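Local atomic coordinates of Two-component system response regulator/GGDEF domain protein (Aeromonas salmonicida, PDB entry 3LUF), a protein that probably makes the second messenger cyclic di-GMP from two molecules of GTP, with tandem receiver domains, the part modelled here, placed before its GGDEF domain. Residues E153-H156 with A157-L161; M102-S105 with R106-Q110; R118-L121 with N122-I125. One frame throughout, in Å; residues are numbered along the deposited sequence.

Contact 1: residues E153-H156 with A157-L161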
loop_
_atom_site.group_PDB
_atom_site.type_symbol
_atom_site.label_atom_id
_atom_site.label_comp_id
_atom_site.label_asym_id
_atom_site.label_seq_id
_atom_site.Cartn_x
_atom_site.Cartn_y
_atom_site.Cartn_z
ATOM N N GLU B 153 4.520 21.768 -4.903
ATOM C CA GLU B 153 4.818 21.855 -3.474
ATOM C C GLU B 153 3.966 22.898 -2.740
ATOM O O GLU B 153 3.524 23.909 -3.329
ATOM C CB GLU B 153 6.329 22.101 -3.213
ATOM C CG GLU B 153 6.814 23.472 -3.687
ATOM C CD GLU B 153 8.221 23.867 -3.192
ATOM O OE1 GLU B 153 8.558 23.689 -1.986
ATOM O OE2 GLU B 153 8.976 24.387 -4.041
ATOM N N ALA B 154 3.755 22.635 -1.470
ATOM C CA ALA B 154 3.005 23.508 -0.580
ATOM C C ALA B 154 3.585 23.449 0.823
ATOM O O ALA B 154 3.832 22.373 1.398
ATOM C CB ALA B 154 1.496 23.123 -0.572
ATOM N N SER B 155 3.771 24.624 1.410
ATOM C CA SER B 155 4.424 24.706 2.720
ATOM C C SER B 155 3.444 24.704 3.885
ATOM O O SER B 155 3.842 24.674 5.046
ATOM C CB SER B 155 5.339 25.944 2.796
ATOM O OG SER B 155 6.061 26.113 1.593
ATOM N N HIS B 156 2.154 24.715 3.576
ATOM C CA HIS B 156 1.122 24.658 4.615
ATOM C C HIS B 156 -0.232 24.360 3.984
ATOM O O HIS B 156 -0.356 24.344 2.768
ATOM C CB HIS B 156 1.070 25.939 5.459
ATOM C CG HIS B 156 1.129 27.206 4.669
ATOM N ND1 HIS B 156 0.149 27.580 3.774
ATOM C CD2 HIS B 156 2.034 28.219 4.681
ATOM C CE1 HIS B 156 0.456 28.758 3.251
ATOM N NE2 HIS B 156 1.598 29.167 3.784
ATOM N N ALA B 157 -1.231 24.092 4.816
ATOM C CA ALA B 157 -2.543 23.712 4.297
ATOM C C ALA B 157 -3.159 24.778 3.431
ATOM O O ALA B 157 -3.737 24.472 2.390
ATOM C CB ALA B 157 -3.485 23.356 5.429
ATOM N N ARG B 158 -3.050 26.031 3.870
ATOM C CA ARG B 158 -3.579 27.134 3.079
ATOM C C ARG B 158 -3.031 27.129 1.634
ATOM O O ARG B 158 -3.796 27.199 0.670
ATOM C CB ARG B 158 -3.305 28.433 3.845
ATOM C CG ARG B 158 -3.733 29.705 3.236
ATOM C CD ARG B 158 -3.348 30.841 4.236
ATOM N NE ARG B 158 -3.963 30.647 5.561
ATOM C CZ ARG B 158 -5.171 31.113 5.876
ATOM N NH1 ARG B 158 -5.840 31.809 4.972
ATOM N NH2 ARG B 158 -5.698 30.923 7.076
ATOM N N GLU B 159 -1.712 27.001 1.481
ATOM C CA GLU B 159 -1.107 26.931 0.161
ATOM C C GLU B 159 -1.535 25.675 -0.614
ATOM O O GLU B 159 -1.769 25.765 -1.808
ATOM C CB GLU B 159 0.426 27.005 0.244
ATOM C CG GLU B 159 1.095 26.927 -1.119
ATOM C CD GLU B 159 2.572 27.298 -1.100
ATOM O OE1 GLU B 159 3.277 26.983 -0.106
ATOM O OE2 GLU B 159 3.013 27.907 -2.104
ATOM N N ALA B 160 -1.641 24.534 0.070
ATOM C CA ALA B 160 -2.072 23.270 -0.556
ATOM C C ALA B 160 -3.417 23.452 -1.218
ATOM O O ALA B 160 -3.604 23.051 -2.340
ATOM C CB ALA B 160 -2.105 22.115 0.478
ATOM N N LEU B 161 -4.371 24.055 -0.505
ATOM C CA LEU B 161 -5.702 24.265 -1.054
ATOM C C LEU B 161 -5.664 25.153 -2.274
ATOM O O LEU B 161 -6.299 24.848 -3.269
ATOM C CB LEU B 161 -6.629 24.865 -0.007
ATOM C CG LEU B 161 -6.921 23.957 1.196
ATOM C CD1 LEU B 161 -7.293 24.743 2.442
ATOM C CD2 LEU B 161 -8.007 22.830 0.894
#

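Contact 2: residues M102-S105 with R106-Q110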
loop_
_atom_site.group_PDB
_atom_site.type_symbol
_atom_site.label_atom_id
_atom_site.label_comp_id
_atom_site.label_asym_id
_atom_site.label_seq_id
_atom_site.Cartn_x
_atom_site.Cartn_y
_atom_site.Cartn_z
HETATM N N MSE B 102 17.771 -5.652 -9.414
HETATM C CA MSE B 102 18.591 -6.851 -9.268
HETATM C C MSE B 102 18.419 -7.762 -10.472
HETATM O O MSE B 102 17.275 -7.984 -10.917
HETATM C CB MSE B 102 18.200 -7.607 -7.989
HETATM C CG MSE B 102 18.387 -6.817 -6.715
HETATM SE SE MSE B 102 20.239 -6.250 -6.353
HETATM C CE MSE B 102 21.234 -7.876 -6.560
ATOM N N LYS B 103 19.530 -8.291 -11.005
ATOM C CA LYS B 103 19.447 -9.182 -12.170
ATOM C C LYS B 103 19.994 -10.575 -11.905
ATOM O O LYS B 103 20.460 -11.244 -12.824
ATOM C CB LYS B 103 20.053 -8.562 -13.447
ATOM C CG LYS B 103 21.485 -8.115 -13.284
ATOM C CD LYS B 103 22.119 -7.810 -14.630
ATOM C CE LYS B 103 23.568 -7.324 -14.428
ATOM N NZ LYS B 103 24.277 -7.440 -15.749
ATOM N N ASP B 104 19.888 -11.012 -10.648
ATOM C CA ASP B 104 20.408 -12.325 -10.260
ATOM C C ASP B 104 19.428 -13.462 -10.539
ATOM O O ASP B 104 19.818 -14.609 -10.481
ATOM C CB ASP B 104 20.879 -12.340 -8.797
ATOM C CG ASP B 104 19.758 -12.053 -7.815
ATOM O OD1 ASP B 104 18.873 -11.232 -8.106
ATOM O OD2 ASP B 104 19.778 -12.654 -6.722
ATOM N N SER B 105 18.192 -13.135 -10.896
ATOM C CA SER B 105 17.191 -14.128 -11.261
ATOM C C SER B 105 16.183 -13.541 -12.206
ATOM O O SER B 105 16.073 -12.313 -12.360
ATOM C CB SER B 105 16.434 -14.667 -10.029
ATOM O OG SER B 105 15.670 -13.612 -9.461
ATOM N N ARG B 106 15.401 -14.416 -12.815
ATOM C CA ARG B 106 14.362 -13.966 -13.716
ATOM C C ARG B 106 13.297 -13.159 -12.954
ATOM O O ARG B 106 12.858 -12.085 -13.409
ATOM C CB ARG B 106 13.736 -15.149 -14.461
ATOM C CG ARG B 106 12.529 -14.753 -15.324
ATOM C CD ARG B 106 12.816 -13.609 -16.342
ATOM N NE ARG B 106 11.571 -13.219 -17.019
ATOM C CZ ARG B 106 10.679 -12.335 -16.563
ATOM N NH1 ARG B 106 10.871 -11.673 -15.417
ATOM N NH2 ARG B 106 9.581 -12.101 -17.271
ATOM N N HIS B 107 12.927 -13.637 -11.765
ATOM C CA HIS B 107 11.910 -12.954 -10.959
ATOM C C HIS B 107 12.379 -11.602 -10.381
ATOM O O HIS B 107 11.574 -10.706 -10.163
ATOM C CB HIS B 107 11.336 -13.883 -9.849
ATOM C CG HIS B 107 12.267 -14.080 -8.687
ATOM N ND1 HIS B 107 13.067 -15.200 -8.562
ATOM C CD2 HIS B 107 12.548 -13.296 -7.616
ATOM C CE1 HIS B 107 13.767 -15.114 -7.441
ATOM N NE2 HIS B 107 13.491 -13.957 -6.863
ATOM N N SER B 108 13.678 -11.434 -10.153
ATOM C CA SER B 108 14.139 -10.125 -9.706
ATOM C C SER B 108 14.104 -9.122 -10.881
ATOM O O SER B 108 13.781 -7.951 -10.695
ATOM C CB SER B 108 15.479 -10.201 -8.986
ATOM O OG SER B 108 16.542 -10.454 -9.869
ATOM N N LEU B 109 14.404 -9.595 -12.085
ATOM C CA LEU B 109 14.299 -8.739 -13.289
ATOM C C LEU B 109 12.918 -8.199 -13.492
ATOM O O LEU B 109 12.751 -7.112 -14.028
ATOM C CB LEU B 109 14.690 -9.525 -14.555
ATOM C CG LEU B 109 16.142 -9.667 -14.862
ATOM C CD1 LEU B 109 16.199 -10.542 -16.163
ATOM C CD2 LEU B 109 16.884 -8.289 -15.026
ATOM N N GLN B 110 11.911 -8.960 -13.067
ATOM C CA GLN B 110 10.545 -8.536 -13.212
ATOM C C GLN B 110 10.312 -7.159 -12.567
ATOM O O GLN B 110 9.470 -6.409 -13.026
ATOM C CB GLN B 110 9.598 -9.589 -12.621
ATOM C CG GLN B 110 8.149 -9.365 -12.919
ATOM C CD GLN B 110 7.827 -9.404 -14.401
ATOM O OE1 GLN B 110 8.536 -10.022 -15.207
ATOM N NE2 GLN B 110 6.752 -8.753 -14.765
HETATM O O HOH W 1 15.045 -6.365 -8.814
#

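Contact 3: residues R118-L121 with N122-I125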
loop_
_atom_site.group_PDB
_atom_site.type_symbol
_atom_site.label_atom_id
_atom_site.label_comp_id
_atom_site.label_asym_id
_atom_site.label_seq_id
_atom_site.Cartn_x
_atom_site.Cartn_y
_atom_site.Cartn_z
ATOM N N ARG B 118 5.576 2.112 -14.758
ATOM C CA ARG B 118 5.253 3.188 -13.879
ATOM C C ARG B 118 5.958 4.482 -14.281
ATOM O O ARG B 118 5.346 5.566 -14.273
ATOM C CB ARG B 118 5.699 2.749 -12.461
ATOM C CG ARG B 118 5.192 3.522 -11.330
ATOM C CD ARG B 118 3.678 3.351 -11.126
ATOM N NE ARG B 118 2.979 4.485 -11.716
ATOM C CZ ARG B 118 1.718 4.439 -12.148
ATOM N NH1 ARG B 118 1.158 5.542 -12.624
ATOM N NH2 ARG B 118 1.007 3.300 -12.080
ATOM N N LEU B 119 7.254 4.413 -14.601
ATOM C CA LEU B 119 7.964 5.650 -14.974
ATOM C C LEU B 119 7.357 6.289 -16.205
ATOM O O LEU B 119 7.219 7.502 -16.253
ATOM C CB LEU B 119 9.464 5.369 -15.263
ATOM C CG LEU B 119 10.259 4.982 -14.007
ATOM C CD1 LEU B 119 11.680 4.497 -14.444
ATOM C CD2 LEU B 119 10.394 6.088 -12.978
ATOM N N TYR B 120 6.932 5.477 -17.161
ATOM C CA TYR B 120 6.243 6.019 -18.338
ATOM C C TYR B 120 4.951 6.751 -17.936
ATOM O O TYR B 120 4.712 7.909 -18.342
ATOM C CB TYR B 120 5.926 4.932 -19.383
ATOM C CG TYR B 120 4.999 5.501 -20.412
ATOM C CD1 TYR B 120 5.507 6.269 -21.455
ATOM C CD2 TYR B 120 3.583 5.420 -20.252
ATOM C CE1 TYR B 120 4.653 6.875 -22.378
ATOM C CE2 TYR B 120 2.743 6.051 -21.162
ATOM C CZ TYR B 120 3.284 6.747 -22.216
ATOM O OH TYR B 120 2.467 7.370 -23.100
ATOM N N LEU B 121 4.103 6.070 -17.175
ATOM C CA LEU B 121 2.815 6.673 -16.763
ATOM C C LEU B 121 2.960 7.931 -15.926
ATOM O O LEU B 121 2.168 8.895 -16.053
ATOM C CB LEU B 121 1.962 5.648 -16.034
ATOM C CG LEU B 121 1.428 4.481 -16.858
ATOM C CD1 LEU B 121 0.780 3.444 -15.944
ATOM C CD2 LEU B 121 0.446 4.934 -17.993
ATOM N N ASN B 122 3.949 7.934 -15.033
ATOM C CA ASN B 122 4.154 9.050 -14.140
ATOM C C ASN B 122 4.438 10.382 -14.831
ATOM O O ASN B 122 4.190 11.443 -14.247
ATOM C CB ASN B 122 5.301 8.759 -13.185
ATOM C CG ASN B 122 4.947 7.707 -12.132
ATOM O OD1 ASN B 122 3.805 7.231 -12.041
ATOM N ND2 ASN B 122 5.927 7.360 -11.309
ATOM N N GLN B 123 4.994 10.347 -16.040
ATOM C CA GLN B 123 5.326 11.583 -16.768
ATOM C C GLN B 123 4.106 12.503 -16.882
ATOM O O GLN B 123 4.242 13.747 -16.950
ATOM C CB GLN B 123 5.805 11.288 -18.190
ATOM C CG GLN B 123 7.063 10.423 -18.278
ATOM C CD GLN B 123 7.387 10.063 -19.696
ATOM O OE1 GLN B 123 6.710 9.226 -20.320
ATOM N NE2 GLN B 123 8.441 10.671 -20.224
ATOM N N GLN B 124 2.920 11.918 -16.972
ATOM C CA GLN B 124 1.751 12.776 -17.162
ATOM C C GLN B 124 0.882 12.902 -15.916
ATOM O O GLN B 124 -0.295 13.316 -15.995
ATOM C CB GLN B 124 0.952 12.357 -18.397
ATOM C CG GLN B 124 0.003 11.237 -18.215
ATOM C CD GLN B 124 -1.051 11.178 -19.300
ATOM O OE1 GLN B 124 -2.193 10.761 -19.046
ATOM N NE2 GLN B 124 -0.678 11.578 -20.532
ATOM N N ILE B 125 1.459 12.540 -14.775
ATOM C CA ILE B 125 0.720 12.571 -13.504
ATOM C C ILE B 125 1.224 13.704 -12.616
ATOM O O ILE B 125 2.427 13.879 -12.453
ATOM C CB ILE B 125 0.819 11.203 -12.778
ATOM C CG1 ILE B 125 0.114 10.126 -13.614
ATOM C CG2 ILE B 125 0.241 11.303 -11.345
ATOM C CD1 ILE B 125 0.251 8.658 -13.087
#

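Contact 1: residues E153-H156 with A157-L161
E159, in the first turn of helix 157-166, reaches back over the loop that leads into the helix and closes on S155. Its CB lies 3.5 Å from CE1 of H156, and beyond it CG runs past the methyl group of A154, with CG to CB at 3.9 Å. With chi1 at 180° the chain is stretched out, which carries CD over CA of A154 and delivers OE1 to the backbone N of S155, a bond of 2.8 Å that arrives from the anti side of the carboxylate and well out of its plane (32°). In the other direction H156, the N-cap residue, accepts from E159 N through ND1 at 3.0 Å, with the donor 19° out of the ring plane. The two bonds pair as in a capping box, except that the returning carboxylate takes the N-H of S155, one residue before the N-cap H156, and not that of H156 itself; they sit where strand 150-154 of the second receiver domain passes into its helix. H156 O takes A160 N as the first turn of the helix closes. Below this polar layer CB of A154 and CB of A160 meet at 3.9 Å, and both also pack on L128 of the neighbouring strand 126-130.

Contact 2: residues M102-S105 with R106-Q110
S105 caps helix 106-122 through its side chain: OG accepts from S108 N at 3.0 Å, brought there by a chi1 of 66° that sets the hydroxyl between the backbone N and the carbonyl carbon. Its carbonyl O takes L109 N at 3.2 Å. OG of S108 turns back into the loop among three possible acceptors, M102 O at 2.8 Å, D104 OD1 at 3.0 Å and S105 O, and its one proton cannot serve all of them at once. A water accepts from M102 N and lies within bonding distance of S108 O, which has rivals for its protons. This is the loop that follows strand 99-102 of the first receiver domain, and K103 is probably the conserved lysine of receiver domains, its amino group making salt bridges to D55 and E11 beside the magnesium site. H107 lies with one ring face beneath S105 OG, which is 3.1 Å above the plane and over its centre. Apolar contact joins CD2 of L109 to CB of K103 at 3.6 Å. Within the helix R106 grips Q110 OE1 end-on with NH1 and NH2; across the subunit boundary D104 OD2 forms a salt bridge with R189 of the second subunit.

Contact 3: residues R118-L121 with N122-I125
R118 and N122, one helical turn apart, form the tight side of this contact. The guanidinium approaches side-on and places two nitrogens on one oxygen: NE meets N122 OD1 at 2.9 Å and NH1 meets the same atom at 3.2 Å. The oxygen lies almost in the guanidinium plane, although the amide itself is turned 33° from it. Bends at chi2 (68°) and chi3 (-99°) turn the arginine forward along the helix towards its C-terminal end, where N122 OD1 waits beside it. The backbone supports the pair, because N122 N gives its hydrogen to R118 O at 2.9 Å. On the same side CD1 of I125 sits at the edge of the guanidinium, 3.3 Å from NH1, and helix 232-248 closes over the group, E247 forming a salt bridge with NH1. N122 ND2 is held in turn by the carbonyl of Q147. The other side is looser. CG of Q123 packs 3.4 Å from Y120 O, and the backbone bond from Q123 N to Y120 O is weak and long at 3.4 Å. Q124, exposed to solvent, contributes chiefly its backbone N, bonded to L121 O at 3.2 Å. As helix 106-122 gives way to strand 126-130, N122 to I125 form a type I beta turn, the connection that joins the last helix of one receiver domain to the first strand of the next.

Along the chain the order is contact 2, contact 3, contact 1. Contacts 2 and 3 stand near the two ends of helix 106-122, their centres about 23 Å apart, so this one helix spans the way from strand 99-102 of the first receiver domain to the link with the second. Contact 1 lies about 24 Å from contact 3, centre to centre, at the end of strand 150-154, an outermost strand of the second five-stranded parallel sheet. Contacts 1 and 2, on opposite sides of the chain's centre, are about 41 Å apart centre to centre and each mark a helix start after a strand, but in different domains. The arrangement reflects two receiver folds of the same strand order, 2-1-3-4-5, each with its own magnesium site, joined through contact 3.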